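Local coordinates for effector protein Lem4 (lpg1101) (Legionella pneumophila subsp. pneumophila, PDB 6CGK) that is a membrane-associated protein tyrosine phosphatase that the bacterium translocates into its host, here represented by its haloacid dehalogenase domain, at residues Arg95-Tyr100 with Tyr118-Gly123. The protein carries 1 engineered substitution. Residues are numbered along the deposited sequence; the frame is centred on the assembly and turned at random.
Sequences RNHENY and YPRGVG. With PO4 (phosphate ion), chain B.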
# COMPACT_ATOMS: atom_id res chain seq x y z
N ARG A 95 2.46 -7.71 -5.66
CA ARG A 95 3.10 -8.47 -6.73
C ARG A 95 3.14 -7.71 -8.06
O ARG A 95 3.62 -8.29 -9.05
CB ARG A 95 2.38 -9.80 -7.00
CG ARG A 95 2.05 -10.63 -5.81
CD ARG A 95 1.54 -12.00 -6.26
NE ARG A 95 1.22 -12.84 -5.11
CZ ARG A 95 0.05 -12.84 -4.48
NH1 ARG A 95 -0.94 -12.05 -4.90
NH2 ARG A 95 -0.14 -13.65 -3.45
N ASN A 96 2.66 -6.48 -8.09
CA ASN A 96 2.70 -5.69 -9.32
C ASN A 96 4.05 -4.96 -9.41
O ASN A 96 4.88 -5.00 -8.50
CB ASN A 96 1.52 -4.73 -9.36
CG ASN A 96 1.07 -4.42 -10.77
OD1 ASN A 96 1.89 -4.31 -11.68
ND2 ASN A 96 -0.24 -4.35 -10.98
N HIS A 97 4.26 -4.29 -10.53
CA HIS A 97 5.50 -3.59 -10.82
C HIS A 97 5.57 -2.27 -10.08
O HIS A 97 4.58 -1.54 -10.00
CB HIS A 97 5.58 -3.26 -12.32
CG HIS A 97 5.51 -4.46 -13.20
ND1 HIS A 97 6.58 -5.30 -13.41
CD2 HIS A 97 4.49 -4.96 -13.95
CE1 HIS A 97 6.23 -6.26 -14.25
NE2 HIS A 97 4.96 -6.08 -14.59
N GLU A 98 6.77 -1.95 -9.58
CA GLU A 98 7.00 -0.69 -8.89
C GLU A 98 6.59 0.50 -9.74
O GLU A 98 6.03 1.49 -9.23
CB GLU A 98 8.48 -0.57 -8.54
CG GLU A 98 8.73 0.62 -7.66
CD GLU A 98 10.16 0.66 -7.18
OE1 GLU A 98 10.88 -0.35 -7.32
OE2 GLU A 98 10.57 1.72 -6.65
N ASN A 99 6.94 0.47 -11.02
CA ASN A 99 6.64 1.65 -11.85
C ASN A 99 5.16 1.77 -12.18
O ASN A 99 4.67 2.88 -12.46
CB ASN A 99 7.49 1.62 -13.11
CG ASN A 99 8.93 1.95 -12.80
OD1 ASN A 99 9.20 2.71 -11.85
ND2 ASN A 99 9.87 1.35 -13.55
N TYR A 100 4.43 0.66 -12.18
CA TYR A 100 2.99 0.78 -12.37
C TYR A 100 2.36 1.41 -11.14
O TYR A 100 1.48 2.28 -11.24
CB TYR A 100 2.39 -0.60 -12.65
CG TYR A 100 0.90 -0.62 -12.92
CD1 TYR A 100 0.40 -0.17 -14.15
CD2 TYR A 100 0.01 -1.09 -11.95
CE1 TYR A 100 -0.97 -0.21 -14.41
CE2 TYR A 100 -1.35 -1.15 -12.20
CZ TYR A 100 -1.84 -0.70 -13.44
OH TYR A 100 -3.19 -0.76 -13.72
N TYR A 118 7.07 -2.29 -1.67
CA TYR A 118 7.74 -3.59 -1.84
C TYR A 118 7.06 -4.30 -2.99
O TYR A 118 5.96 -4.85 -2.82
CB TYR A 118 7.66 -4.43 -0.57
CG TYR A 118 8.48 -3.88 0.56
CD1 TYR A 118 9.85 -3.65 0.42
CD2 TYR A 118 7.88 -3.58 1.77
CE1 TYR A 118 10.62 -3.13 1.53
CE2 TYR A 118 8.63 -3.10 2.86
CZ TYR A 118 9.99 -2.87 2.72
OH TYR A 118 10.70 -2.37 3.82
N PRO A 119 7.66 -4.28 -4.18
CA PRO A 119 6.95 -4.70 -5.40
C PRO A 119 7.49 -6.00 -5.99
O PRO A 119 8.38 -6.63 -5.39
CB PRO A 119 7.21 -3.53 -6.34
CG PRO A 119 8.71 -3.24 -6.04
CD PRO A 119 8.88 -3.53 -4.51
N ARG A 120 7.01 -6.41 -7.17
CA ARG A 120 7.64 -7.55 -7.80
C ARG A 120 9.06 -7.18 -8.22
O ARG A 120 9.43 -6.00 -8.27
CB ARG A 120 6.81 -8.05 -8.99
CG ARG A 120 7.18 -7.41 -10.30
CD ARG A 120 6.50 -8.13 -11.53
NE ARG A 120 6.97 -9.48 -11.83
CZ ARG A 120 7.99 -9.77 -12.65
NH1 ARG A 120 8.32 -11.04 -12.87
NH2 ARG A 120 8.69 -8.81 -13.23
N GLY A 121 9.87 -8.21 -8.48
CA GLY A 121 11.22 -8.01 -8.96
C GLY A 121 11.26 -7.68 -10.44
O GLY A 121 10.25 -7.69 -11.15
N VAL A 122 12.46 -7.37 -10.92
CA VAL A 122 12.68 -7.10 -12.33
C VAL A 122 13.30 -8.33 -12.96
O VAL A 122 14.24 -8.92 -12.41
CB VAL A 122 13.58 -5.87 -12.54
CG1 VAL A 122 13.73 -5.59 -14.04
CG2 VAL A 122 13.01 -4.66 -11.79
N GLY A 123 12.75 -8.75 -14.09
CA GLY A 123 13.29 -9.91 -14.78
C GLY A 123 13.23 -11.14 -13.90
O GLY A 123 12.26 -11.37 -13.17
P PO4 B . -1.21 -7.20 -5.59
O1 PO4 B . -0.95 -5.71 -5.41
O2 PO4 B . -0.23 -8.09 -4.84
O3 PO4 B . -1.10 -7.48 -7.08
O4 PO4 B . -2.64 -7.52 -5.20
O HOH W 1 4.33 -10.64 -10.51
O HOH W 2 9.15 -4.95 -12.36
O HOH W 3 9.05 -3.78 -9.81
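Arg120 N donates a nearly straight hydrogen bond (N-H...O 175°) to Asn96 O at 2.9 Å, the one direct hydrogen bond between 95-100 and 118-123. Arg120 CB sits 3.2 Å from Arg95 O, and the aliphatic arm runs alongside the His97 ring, Arg120 CD reaching His97 CE1 at 3.3 Å. A bend at chi3 (-68°) turns NE off the line of the chain, and the guanidinium plane stands 66° from the imidazole. Pro119 packs its CG 3.7 Å from Glu98 CB, while the Glu98 carboxylate pairs with Lys102. Three waters bridge the segments: one joins Arg95 O to Arg120 NE, one lies in the imidazole plane between His97 ND1 and Gly121 O, and one links Glu98 N to Arg120 O.

Behind this layer, Asn96 OD1 takes His97 N at 2.6 Å on an in-plane lone pair, and ND2 binds Asp25, a magnesium ligand. Arg95 N holds phosphate O2 at 2.8 Å; Ser94, Phe24, Asp25 and Lys132 also bind the phosphate in this HAD active site. The contact joins the loop after strand 89-93, where His97 occupies the N-cap position of helix 98-107, to the loop leaving edge strand 116-118, with helix 40-46 against Asn96 and His97.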